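PDB 6JPK: aspartate aminotransferase, cytoplasmic from Schizosaccharomyces pombe 972h-, which catalyses the pyridoxal 5'-phosphate-dependent exchange of an amino group between L-aspartate and 2-oxoglutarate, giving oxaloacetate and L-glutamate, as a homodimer. Local coordinates for the interface of chains A and B. Residues are numbered along the deposited sequence; one frame, centred on the assembly and turned at random. Chains: chain A/B, Aspartate aminotransferase, cytoplasmic.

Contact 1: the interface of chains A and B. Residues chain A 38-39, 254-255, 260-261, 263; chain B 68-70, 294.
B:Tyr70 reaches over the subunit boundary to A:Lys255, the lysine that carries pyridoxal phosphate in aminotransferases of class I, and the pair illustrates how this family builds each active site from both chains. No modification is present on the lysine here. The side-chain amine NZ of A:Lys255 lies in the plane of the B:Tyr70 ring, at its phenolic edge, 3.0 Å from the hydroxyl OH in a weak hydrogen bond; bends at chi2 and chi4 turn the lysine tip back to this point. The backbone N of A:Gly261 donates to the carbonyl O of B:His68 at 2.7 Å, nearly straight at 169°. A:Arg263 sends NE to the carbonyl O of B:Asn294 in a weak, bent bond, while OD1 of that asparagine sits above one face of the guanidinium. Within chain A, NH2 of the same arginine donates in its own plane to the carbonyl O of A:Tyr260, 3.0 Å away, which should limit the group's rotation. An alanine in place of A:Arg263 would probably leave the carbonyls of A:Tyr260 and B:Asn294 without these donors and open a gap beside the B:Tyr70 ring.

Aromatic contacts complete the patch. The two tyrosine rings meet edge to face, planes 73° apart, with CD1 of A:Tyr260 3.5 Å from CZ of B:Tyr70. CB of A:Tyr260 lies over the B:Tyr70 face, 3.8 Å from the ring centroid.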
loop_
_atom_site.group_PDB
_atom_site.type_symbol
_atom_site.label_atom_id
_atom_site.label_comp_id
_atom_site.label_asym_id
_atom_site.label_seq_id
_atom_site.Cartn_x
_atom_site.Cartn_y
_atom_site.Cartn_z
ATOM N N GLY A 38 16.366 -10.846 -5.307
ATOM C CA GLY A 38 15.105 -11.523 -5.076
ATOM C C GLY A 38 14.061 -11.300 -6.153
ATOM O O GLY A 38 12.872 -11.176 -5.842
ATOM N N ALA A 39 14.488 -11.252 -7.415
ATOM C CA ALA A 39 13.586 -11.024 -8.536
ATOM C C ALA A 39 14.152 -11.724 -9.766
ATOM O O ALA A 39 15.365 -11.910 -9.882
ATOM C CB ALA A 39 13.412 -9.524 -8.804
ATOM N N ALA A 254 3.811 -10.612 -7.942
ATOM C CA ALA A 254 5.093 -9.937 -8.109
ATOM C C ALA A 254 6.019 -10.730 -9.023
ATOM O O ALA A 254 6.632 -10.171 -9.940
ATOM C CB ALA A 254 5.745 -9.716 -6.742
ATOM N N LYS A 255 6.155 -12.033 -8.773
ATOM C CA LYS A 255 7.069 -12.845 -9.569
ATOM C C LYS A 255 6.395 -13.474 -10.793
ATOM O O LYS A 255 6.985 -13.482 -11.876
ATOM C CB LYS A 255 7.701 -13.934 -8.694
ATOM C CG LYS A 255 8.122 -13.459 -7.273
ATOM C CD LYS A 255 9.553 -13.002 -7.193
ATOM C CE LYS A 255 10.086 -12.967 -5.745
ATOM N NZ LYS A 255 9.547 -11.881 -4.858
ATOM N N TYR A 260 6.424 -6.951 -9.520
ATOM C CA TYR A 260 7.199 -6.536 -8.344
ATOM C C TYR A 260 6.796 -5.198 -7.734
ATOM O O TYR A 260 6.021 -5.153 -6.768
ATOM C CB TYR A 260 8.693 -6.496 -8.695
ATOM C CG TYR A 260 9.223 -7.843 -9.168
ATOM C CD1 TYR A 260 9.444 -8.882 -8.264
ATOM C CD2 TYR A 260 9.474 -8.081 -10.519
ATOM C CE1 TYR A 260 9.910 -10.120 -8.695
ATOM C CE2 TYR A 260 9.936 -9.317 -10.957
ATOM C CZ TYR A 260 10.162 -10.324 -10.037
ATOM O OH TYR A 260 10.603 -11.552 -10.462
ATOM N N GLY A 261 7.316 -4.106 -8.305
ATOM C CA GLY A 261 7.145 -2.760 -7.777
ATOM C C GLY A 261 5.790 -2.113 -7.999
ATOM O O GLY A 261 5.523 -1.063 -7.400
ATOM N N ARG A 263 3.126 -3.679 -7.030
ATOM C CA ARG A 263 2.459 -4.126 -5.804
ATOM C C ARG A 263 1.060 -4.695 -6.083
ATOM O O ARG A 263 0.042 -4.184 -5.604
ATOM C CB ARG A 263 2.387 -2.992 -4.772
ATOM C CG ARG A 263 3.666 -2.177 -4.601
ATOM C CD ARG A 263 4.876 -3.050 -4.309
ATOM N NE ARG A 263 4.798 -3.750 -3.022
ATOM C CZ ARG A 263 5.181 -5.015 -2.852
ATOM N NH1 ARG A 263 5.100 -5.581 -1.663
ATOM N NH2 ARG A 263 5.615 -5.729 -3.891
ATOM N N HIS B 68 9.458 -2.953 -13.989
ATOM C CA HIS B 68 8.535 -3.077 -12.865
ATOM C C HIS B 68 9.240 -3.578 -11.605
ATOM O O HIS B 68 8.599 -4.158 -10.721
ATOM C CB HIS B 68 7.363 -4.006 -13.210
ATOM C CG HIS B 68 6.615 -3.622 -14.453
ATOM N ND1 HIS B 68 5.907 -2.442 -14.566
ATOM C CD2 HIS B 68 6.479 -4.257 -15.644
ATOM C CE1 HIS B 68 5.369 -2.365 -15.772
ATOM N NE2 HIS B 68 5.701 -3.453 -16.447
ATOM N N GLU B 69 10.548 -3.348 -11.497
ATOM C CA GLU B 69 11.322 -3.897 -10.391
ATOM C C GLU B 69 10.956 -3.221 -9.062
ATOM O O GLU B 69 10.371 -2.136 -9.025
ATOM C CB GLU B 69 12.820 -3.754 -10.669
ATOM C CG GLU B 69 13.296 -4.570 -11.882
ATOM C CD GLU B 69 13.029 -6.077 -11.752
ATOM O OE1 GLU B 69 13.547 -6.699 -10.796
ATOM O OE2 GLU B 69 12.314 -6.640 -12.616
ATOM N N TYR B 70 11.310 -3.887 -7.958
ATOM C CA TYR B 70 11.059 -3.341 -6.625
ATOM C C TYR B 70 11.743 -1.988 -6.446
ATOM O O TYR B 70 12.900 -1.804 -6.828
ATOM C CB TYR B 70 11.588 -4.295 -5.543
ATOM C CG TYR B 70 10.787 -5.562 -5.319
ATOM C CD1 TYR B 70 9.405 -5.518 -5.099
ATOM C CD2 TYR B 70 11.419 -6.813 -5.322
ATOM C CE1 TYR B 70 8.669 -6.694 -4.889
ATOM C CE2 TYR B 70 10.700 -7.984 -5.104
ATOM C CZ TYR B 70 9.324 -7.918 -4.892
ATOM O OH TYR B 70 8.610 -9.083 -4.690
ATOM N N ASN B 294 7.228 -2.433 0.168
ATOM C CA ASN B 294 7.723 -1.304 -0.614
ATOM C C ASN B 294 6.553 -0.715 -1.397
ATOM O O ASN B 294 5.537 -1.395 -1.593
ATOM C CB ASN B 294 8.875 -1.726 -1.546
ATOM C CG ASN B 294 8.624 -3.055 -2.223
ATOM O OD1 ASN B 294 7.871 -3.131 -3.201
ATOM N ND2 ASN B 294 9.261 -4.121 -1.714
#

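Contact 2: the interface of chains A and B. Residues chain A 244-246, 269, 272; chain B 2-4, 6.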
loop_
_atom_site.group_PDB
_atom_site.type_symbol
_atom_site.label_atom_id
_atom_site.label_comp_id
_atom_site.label_asym_id
_atom_site.label_seq_id
_atom_site.Cartn_x
_atom_site.Cartn_y
_atom_site.Cartn_z
ATOM N N ASN A 244 -13.150 -29.085 3.570
ATOM C CA ASN A 244 -14.285 -28.247 3.980
ATOM C C ASN A 244 -14.019 -27.544 5.319
ATOM O O ASN A 244 -14.856 -27.542 6.225
ATOM C CB ASN A 244 -15.579 -29.081 4.025
ATOM C CG ASN A 244 -16.859 -28.235 3.866
ATOM O OD1 ASN A 244 -16.876 -27.192 3.195
ATOM N ND2 ASN A 244 -17.945 -28.702 4.487
ATOM N N LYS A 245 -12.826 -26.952 5.445
ATOM C CA LYS A 245 -12.482 -26.039 6.532
ATOM C C LYS A 245 -12.236 -24.652 5.948
ATOM O O LYS A 245 -11.568 -24.524 4.924
ATOM C CB LYS A 245 -11.228 -26.517 7.297
ATOM C CG LYS A 245 -11.350 -27.933 7.880
ATOM C CD LYS A 245 -11.863 -27.942 9.325
ATOM C CE LYS A 245 -10.725 -27.600 10.289
ATOM N NZ LYS A 245 -11.043 -27.583 11.761
ATOM N N ASP A 246 -12.765 -23.602 6.571
ATOM C CA ASP A 246 -12.423 -22.290 6.040
ATOM C C ASP A 246 -10.936 -22.004 6.287
ATOM O O ASP A 246 -10.323 -22.548 7.214
ATOM C CB ASP A 246 -13.333 -21.177 6.602
ATOM C CG ASP A 246 -13.596 -21.265 8.114
ATOM O OD1 ASP A 246 -13.788 -22.375 8.658
ATOM O OD2 ASP A 246 -13.693 -20.182 8.752
ATOM N N TYR A 269 -10.176 -15.012 1.817
ATOM C CA TYR A 269 -10.748 -15.874 2.845
ATOM C C TYR A 269 -11.755 -16.782 2.167
ATOM O O TYR A 269 -12.689 -16.298 1.510
ATOM C CB TYR A 269 -11.405 -15.064 3.961
ATOM C CG TYR A 269 -12.246 -15.886 4.927
ATOM C CD1 TYR A 269 -11.654 -16.771 5.823
ATOM C CD2 TYR A 269 -13.630 -15.766 4.941
ATOM C CE1 TYR A 269 -12.427 -17.518 6.710
ATOM C CE2 TYR A 269 -14.414 -16.508 5.813
ATOM C CZ TYR A 269 -13.810 -17.383 6.700
ATOM O OH TYR A 269 -14.584 -18.116 7.581
ATOM N N LYS A 272 -16.983 -21.042 4.470
ATOM C CA LYS A 272 -17.862 -22.186 4.282
ATOM C C LYS A 272 -19.220 -21.777 3.728
ATOM O O LYS A 272 -19.931 -22.624 3.189
ATOM C CB LYS A 272 -18.043 -22.945 5.600
ATOM C CG LYS A 272 -16.774 -23.658 6.057
ATOM C CD LYS A 272 -16.891 -24.123 7.485
ATOM C CE LYS A 272 -17.801 -25.327 7.595
ATOM N NZ LYS A 272 -17.083 -26.550 7.181
ATOM N N SER B 2 -15.224 -19.953 10.910
ATOM C CA SER B 2 -16.492 -20.683 11.025
ATOM C C SER B 2 -16.349 -22.081 11.602
ATOM O O SER B 2 -17.140 -22.474 12.450
ATOM C CB SER B 2 -17.177 -20.825 9.705
ATOM O OG SER B 2 -18.478 -21.359 9.932
ATOM N N ASP B 3 -15.359 -22.843 11.128
ATOM C CA ASP B 3 -14.788 -23.782 12.082
ATOM C C ASP B 3 -13.927 -23.051 13.107
ATOM O O ASP B 3 -13.334 -23.683 13.986
ATOM C CB ASP B 3 -13.977 -24.869 11.362
ATOM C CG ASP B 3 -14.850 -25.768 10.468
ATOM O OD1 ASP B 3 -15.929 -26.179 10.917
ATOM O OD2 ASP B 3 -14.463 -26.058 9.312
ATOM N N TYR B 4 -13.861 -21.719 13.018
ATOM C CA TYR B 4 -12.982 -20.918 13.859
ATOM C C TYR B 4 -13.719 -19.748 14.495
ATOM O O TYR B 4 -13.079 -18.778 14.913
ATOM C CB TYR B 4 -11.775 -20.427 13.051
ATOM C CG TYR B 4 -11.076 -21.586 12.384
ATOM C CD1 TYR B 4 -11.382 -21.948 11.067
ATOM C CD2 TYR B 4 -10.160 -22.357 13.086
ATOM C CE1 TYR B 4 -10.768 -23.034 10.466
ATOM C CE2 TYR B 4 -9.539 -23.439 12.501
ATOM C CZ TYR B 4 -9.843 -23.777 11.190
ATOM O OH TYR B 4 -9.226 -24.861 10.611
ATOM N N PHE B 6 -15.772 -17.543 13.071
ATOM C CA PHE B 6 -15.960 -16.329 12.276
ATOM C C PHE B 6 -17.422 -16.054 11.934
ATOM O O PHE B 6 -17.753 -14.928 11.542
ATOM C CB PHE B 6 -15.113 -16.408 11.004
ATOM C CG PHE B 6 -13.628 -16.430 11.274
ATOM C CD1 PHE B 6 -13.078 -15.623 12.260
ATOM C CD2 PHE B 6 -12.792 -17.282 10.574
ATOM C CE1 PHE B 6 -11.711 -15.654 12.522
ATOM C CE2 PHE B 6 -11.435 -17.316 10.823
ATOM C CZ PHE B 6 -10.888 -16.513 11.798
HETATM O O HOH W 1 -8.025 -23.758 8.188
HETATM O O HOH W 2 -11.299 -26.274 13.822
#
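A:Asp246 receives the N-terminal arm of chain B, the segment that in dimeric aminotransferases of class I reaches over to the neighbouring subunit. Its side chain can be followed outward from CB. A chi1 of 44° sets CG between the backbone N and the carbonyl carbon, and from there the carboxylate faces the arm. CG lies in the plane of the B:Tyr4 ring, at its edge, 3.8 Å from CD1. At the tip the two oxygens part company. OD1 takes the backbone N-H of B:Asp3 on its syn side at 3.0 Å and also lies beside CD1 of B:Tyr4. OD2 is met on its syn side by the backbone N of B:Ser2, 2.7 Å away, although that residue is poorly ordered. On the anti side OD2 also accepts from the phenol OH of A:Tyr269 at 2.5 Å; both donors approach from one face of the carboxylate plane. OD2 further borders CD2 of B:Phe6, whose ring stands nearly perpendicular to the carboxylate. A:Tyr269, which also borders B:Phe6, helps to position the acid and would be expected to stabilise its negative charge.

Around this core, NZ of A:Lys272 makes a weak salt bridge to OD2 of B:Asp3, 3.4 Å distant. Water links the backbone O of A:Asp246 to the phenol OH of B:Tyr4.

Contact 3: the interface of chains A and B. Residues chain A 68, 70, 292-294; chain B 109, 254-255, 260-261, 263.
Loops of chain A, one bearing A:His68 and A:Tyr70 and another running from A:Ile292 to A:Asn294, meet the 3-10 helix 260-262 of chain B, the loop residues B:Ala254, B:Lys255 and B:Arg263, and B:Thr109 in helix 107-127. B:Arg263 grips the second loop through its guanidinium. Its NH2 donates to the carbonyl O of A:Ile292 at 2.8 Å, a nearly straight bond (168°) whose acceptor lies close to the guanidinium plane. NH1 turns inward to the carbonyl O of B:Tyr260 at 3.1 Å, so in-plane bonds to both chains hold the guanidinium against rotation. Bends at chi2 (-43°) and chi3 (-76°) fold the arginine into this position, with NH1 also at the edge of the A:Tyr70 ring.

Beside the arginine, A:Ser293 and B:Thr109 pack together. CB of A:Ser293 lies 3.7 Å from CB of B:Thr109 and 3.3 Å from its hydroxyl OG1, and the same CB comes within 3.5 Å of NH2 of B:Arg263. The other branch of the threonine, the CG2 methyl, sits 3.7 Å from the backbone N of A:Ser293. The rest of the patch, where A:Tyr70, A:His68 and A:Asn294 meet chain B, is the two-fold twin of the opposite active site. The site brings a tyrosine of chain A to the cofactor-binding lysine of chain B and anchors the surrounding loops across the dimer.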
loop_
_atom_site.group_PDB
_atom_site.type_symbol
_atom_site.label_atom_id
_atom_site.label_comp_id
_atom_site.label_asym_id
_atom_site.label_seq_id
_atom_site.Cartn_x
_atom_site.Cartn_y
_atom_site.Cartn_z
ATOM N N HIS A 68 -7.245 7.104 -13.999
ATOM C CA HIS A 68 -6.507 6.924 -12.754
ATOM C C HIS A 68 -7.411 7.091 -11.529
ATOM O O HIS A 68 -6.928 7.395 -10.428
ATOM C CB HIS A 68 -5.310 7.881 -12.689
ATOM C CG HIS A 68 -4.350 7.727 -13.833
ATOM N ND1 HIS A 68 -3.594 6.588 -14.026
ATOM C CD2 HIS A 68 -4.042 8.559 -14.857
ATOM C CE1 HIS A 68 -2.859 6.727 -15.117
ATOM N NE2 HIS A 68 -3.113 7.913 -15.641
ATOM N N TYR A 70 -10.057 6.345 -8.354
ATOM C CA TYR A 70 -10.000 5.423 -7.226
ATOM C C TYR A 70 -10.666 4.097 -7.574
ATOM O O TYR A 70 -11.708 4.063 -8.236
ATOM C CB TYR A 70 -10.717 6.012 -6.004
ATOM C CG TYR A 70 -10.008 7.133 -5.263
ATOM C CD1 TYR A 70 -8.699 6.992 -4.805
ATOM C CD2 TYR A 70 -10.669 8.339 -5.008
ATOM C CE1 TYR A 70 -8.057 8.042 -4.110
ATOM C CE2 TYR A 70 -10.048 9.375 -4.317
ATOM C CZ TYR A 70 -8.753 9.224 -3.866
ATOM O OH TYR A 70 -8.169 10.279 -3.193
ATOM N N ILE A 292 -4.618 1.994 3.884
ATOM C CA ILE A 292 -4.223 2.445 2.552
ATOM C C ILE A 292 -5.387 3.123 1.842
ATOM O O ILE A 292 -5.195 3.745 0.792
ATOM C CB ILE A 292 -3.693 1.278 1.700
ATOM C CG1 ILE A 292 -4.811 0.271 1.409
ATOM C CG2 ILE A 292 -2.466 0.615 2.375
ATOM C CD1 ILE A 292 -4.467 -0.721 0.296
ATOM N N SER A 293 -6.595 2.972 2.396
ATOM C CA SER A 293 -7.842 3.480 1.825
ATOM C C SER A 293 -8.311 2.618 0.646
ATOM O O SER A 293 -9.435 2.100 0.669
ATOM C CB SER A 293 -7.685 4.951 1.419
ATOM O OG SER A 293 -8.933 5.567 1.205
ATOM N N ASN A 294 -7.477 2.452 -0.381
ATOM C CA ASN A 294 -7.796 1.602 -1.527
ATOM C C ASN A 294 -6.492 1.257 -2.248
ATOM O O ASN A 294 -5.475 1.941 -2.057
ATOM C CB ASN A 294 -8.813 2.279 -2.478
ATOM C CG ASN A 294 -8.486 3.744 -2.775
ATOM O OD1 ASN A 294 -7.610 4.049 -3.592
ATOM N ND2 ASN A 294 -9.211 4.650 -2.137
ATOM N N THR B 109 -3.506 8.623 2.601
ATOM C CA THR B 109 -3.927 7.739 3.683
ATOM C C THR B 109 -2.746 6.946 4.232
ATOM O O THR B 109 -2.538 6.880 5.450
ATOM C CB THR B 109 -5.019 6.792 3.206
ATOM O OG1 THR B 109 -6.114 7.550 2.672
ATOM C CG2 THR B 109 -5.506 5.954 4.388
ATOM N N ALA B 254 -2.918 12.557 -5.033
ATOM C CA ALA B 254 -4.161 12.034 -5.598
ATOM C C ALA B 254 -4.912 13.103 -6.391
ATOM O O ALA B 254 -5.304 12.876 -7.543
ATOM C CB ALA B 254 -5.052 11.475 -4.485
ATOM N N LYS B 255 -5.126 14.271 -5.793
ATOM C CA LYS B 255 -5.891 15.302 -6.485
ATOM C C LYS B 255 -5.014 16.180 -7.374
ATOM O O LYS B 255 -5.394 16.460 -8.515
ATOM C CB LYS B 255 -6.653 16.190 -5.490
ATOM C CG LYS B 255 -7.279 15.463 -4.300
ATOM C CD LYS B 255 -8.534 14.740 -4.654
ATOM C CE LYS B 255 -9.365 14.324 -3.419
ATOM N NZ LYS B 255 -9.056 12.982 -2.836
ATOM N N TYR B 260 -5.212 9.589 -8.214
ATOM C CA TYR B 260 -6.094 8.862 -7.300
ATOM C C TYR B 260 -5.767 7.383 -7.073
ATOM O O TYR B 260 -5.138 7.025 -6.069
ATOM C CB TYR B 260 -7.531 8.999 -7.806
ATOM C CG TYR B 260 -7.965 10.439 -7.964
ATOM C CD1 TYR B 260 -8.327 11.192 -6.859
ATOM C CD2 TYR B 260 -8.012 11.049 -9.217
ATOM C CE1 TYR B 260 -8.721 12.520 -6.991
ATOM C CE2 TYR B 260 -8.406 12.378 -9.357
ATOM C CZ TYR B 260 -8.760 13.106 -8.243
ATOM O OH TYR B 260 -9.148 14.423 -8.354
ATOM N N GLY B 261 -6.182 6.524 -8.001
ATOM C CA GLY B 261 -6.040 5.087 -7.853
ATOM C C GLY B 261 -4.638 4.524 -8.012
ATOM O O GLY B 261 -4.440 3.336 -7.733
ATOM N N ARG B 263 -2.190 5.673 -6.177
ATOM C CA ARG B 263 -1.786 5.705 -4.773
ATOM C C ARG B 263 -0.405 6.316 -4.579
ATOM O O ARG B 263 0.521 5.639 -4.126
ATOM C CB ARG B 263 -1.824 4.296 -4.167
ATOM C CG ARG B 263 -3.128 3.534 -4.390
ATOM C CD ARG B 263 -4.347 4.422 -4.169
ATOM N NE ARG B 263 -4.611 4.643 -2.750
ATOM C CZ ARG B 263 -5.013 5.802 -2.234
ATOM N NH1 ARG B 263 -5.174 6.866 -3.013
ATOM N NH2 ARG B 263 -5.226 5.904 -0.930
#

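Contact 4: the interface of chains A and B. Residues chain A 118, 122, 279, 282-283; chain B 9-12.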
loop_
_atom_site.group_PDB
_atom_site.type_symbol
_atom_site.label_atom_id
_atom_site.label_comp_id
_atom_site.label_asym_id
_atom_site.label_seq_id
_atom_site.Cartn_x
_atom_site.Cartn_y
_atom_site.Cartn_z
ATOM N N PHE A 118 -6.593 -9.158 10.533
ATOM C CA PHE A 118 -7.906 -9.745 10.769
ATOM C C PHE A 118 -7.826 -10.893 11.777
ATOM O O PHE A 118 -8.613 -10.959 12.731
ATOM C CB PHE A 118 -8.528 -10.244 9.462
ATOM C CG PHE A 118 -9.828 -10.949 9.686
ATOM C CD1 PHE A 118 -10.992 -10.227 9.850
ATOM C CD2 PHE A 118 -9.871 -12.327 9.823
ATOM C CE1 PHE A 118 -12.196 -10.867 10.104
ATOM C CE2 PHE A 118 -11.052 -12.967 10.077
ATOM C CZ PHE A 118 -12.229 -12.230 10.223
ATOM N N PHE A 122 -9.841 -10.968 15.395
ATOM C CA PHE A 122 -11.055 -11.774 15.458
ATOM C C PHE A 122 -10.809 -13.230 15.818
ATOM O O PHE A 122 -11.771 -13.993 15.947
ATOM C CB PHE A 122 -11.811 -11.666 14.126
ATOM C CG PHE A 122 -12.383 -10.291 13.886
ATOM C CD1 PHE A 122 -13.574 -9.910 14.498
ATOM C CD2 PHE A 122 -11.708 -9.367 13.104
ATOM C CE1 PHE A 122 -14.104 -8.634 14.303
ATOM C CE2 PHE A 122 -12.234 -8.086 12.906
ATOM C CZ PHE A 122 -13.436 -7.727 13.510
ATOM N N LYS A 279 -19.562 -11.275 6.218
ATOM C CA LYS A 279 -19.158 -10.736 7.519
ATOM C C LYS A 279 -17.663 -10.429 7.537
ATOM O O LYS A 279 -17.242 -9.324 7.914
ATOM C CB LYS A 279 -19.525 -11.724 8.629
ATOM C CG LYS A 279 -21.026 -11.881 8.831
ATOM C CD LYS A 279 -21.355 -13.080 9.713
ATOM C CE LYS A 279 -22.839 -13.114 10.073
ATOM N NZ LYS A 279 -23.251 -14.429 10.667
ATOM N N SER A 282 -16.591 -7.492 5.189
ATOM C CA SER A 282 -16.886 -6.165 5.727
ATOM C C SER A 282 -15.826 -5.720 6.732
ATOM O O SER A 282 -15.469 -4.533 6.790
ATOM C CB SER A 282 -18.282 -6.149 6.364
ATOM O OG SER A 282 -18.329 -6.900 7.574
ATOM N N GLN A 283 -15.312 -6.657 7.539
ATOM C CA GLN A 283 -14.279 -6.312 8.510
ATOM C C GLN A 283 -12.923 -6.094 7.855
ATOM O O GLN A 283 -12.138 -5.260 8.329
ATOM C CB GLN A 283 -14.171 -7.407 9.574
ATOM C CG GLN A 283 -15.417 -7.542 10.412
ATOM C CD GLN A 283 -15.724 -6.276 11.187
ATOM O OE1 GLN A 283 -14.835 -5.450 11.431
ATOM N NE2 GLN A 283 -16.986 -6.112 11.570
ATOM N N ILE B 9 -19.013 -13.153 13.945
ATOM C CA ILE B 9 -18.690 -11.758 13.670
ATOM C C ILE B 9 -19.935 -11.028 13.178
ATOM O O ILE B 9 -20.726 -11.573 12.400
ATOM C CB ILE B 9 -17.548 -11.696 12.643
ATOM C CG1 ILE B 9 -16.247 -12.192 13.275
ATOM C CG2 ILE B 9 -17.395 -10.307 12.074
ATOM C CD1 ILE B 9 -15.119 -12.332 12.263
ATOM N N GLU B 10 -20.134 -9.797 13.645
ATOM C CA GLU B 10 -21.180 -8.941 13.104
ATOM C C GLU B 10 -20.654 -8.178 11.892
ATOM O O GLU B 10 -19.560 -7.603 11.930
ATOM C CB GLU B 10 -21.699 -7.969 14.162
ATOM C CG GLU B 10 -22.741 -8.584 15.084
ATOM C CD GLU B 10 -23.247 -7.615 16.136
ATOM O OE1 GLU B 10 -22.702 -6.496 16.224
ATOM O OE2 GLU B 10 -24.187 -7.978 16.876
ATOM N N GLU B 11 -21.429 -8.208 10.814
ATOM C CA GLU B 11 -21.054 -7.507 9.598
ATOM C C GLU B 11 -21.022 -6.009 9.865
ATOM O O GLU B 11 -21.957 -5.452 10.447
ATOM C CB GLU B 11 -22.047 -7.843 8.484
ATOM C CG GLU B 11 -21.647 -7.338 7.110
ATOM C CD GLU B 11 -22.556 -7.858 6.003
ATOM O OE1 GLU B 11 -22.369 -7.450 4.837
ATOM O OE2 GLU B 11 -23.459 -8.670 6.296
ATOM N N ALA B 12 -19.927 -5.360 9.474
ATOM C CA ALA B 12 -19.832 -3.917 9.642
ATOM C C ALA B 12 -20.856 -3.209 8.752
ATOM O O ALA B 12 -21.195 -3.678 7.663
ATOM C CB ALA B 12 -18.423 -3.440 9.313
#
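B:Ile9 pushes its CD1 methyl toward two phenylalanines of chain A, and the patch shows how an extended arm can be held by an apolar tip and a polar backbone. Among the apolar contacts, A:Phe118 and B:Ile9 meet tip to tip, CZ to CD1, at 3.5 Å. A:Phe122 crosses the isoleucine at about a right angle and offers its ring atom CD1 to the same methyl at 3.6 Å. With CG1 anti to the carbonyl carbon (chi1 -69°) and CD1 extended beyond it, the isoleucine reaches both rings, while its other branch, CG2, packs 3.8 Å from CG of A:Gln283. The aliphatic chain of A:Lys279 runs extended past the carbonyl O of B:Ile9.

Hydrogen bonds hold the backbone farther along the arm. OG of A:Ser282 accepts from the backbone N of B:Ala12 at 2.9 Å and donates to the carbonyl O of A:Lys279, one turn back in helix 274-289, at 2.7 Å. An alanine at A:Ser282 would probably leave the amide of B:Ala12 without this acceptor and the arm less firmly tied to the helix. The amide NE2 of A:Gln283 donates to the carbonyl O of B:Glu10 at 3.0 Å, nearly along the C=O axis; B:Glu10 itself is poorly ordered. By engaging main-chain groups as well as the isoleucine, the site fastens the N-terminal segment of one subunit onto two helices of the other and supports the homodimer.

Contact 1 and contact 3, whose C-alpha centres lie about 20 Å apart, present the same tyrosine, lysine and arginine arrangement with the chains exchanged, as the two-fold axis requires. Each active site therefore depends on both subunits. Contact 2 and contact 4 are about 14 Å apart and share the N-terminal arm of chain B, held at successive points along chain A. They stand farther from the active-site pair: contact 2 is about 32 Å from both, and contact 4 about 31 Å from contact 1 and 24 Å from contact 3. Helix 107-127 serves contact 3 from chain B and contact 4 from chain A.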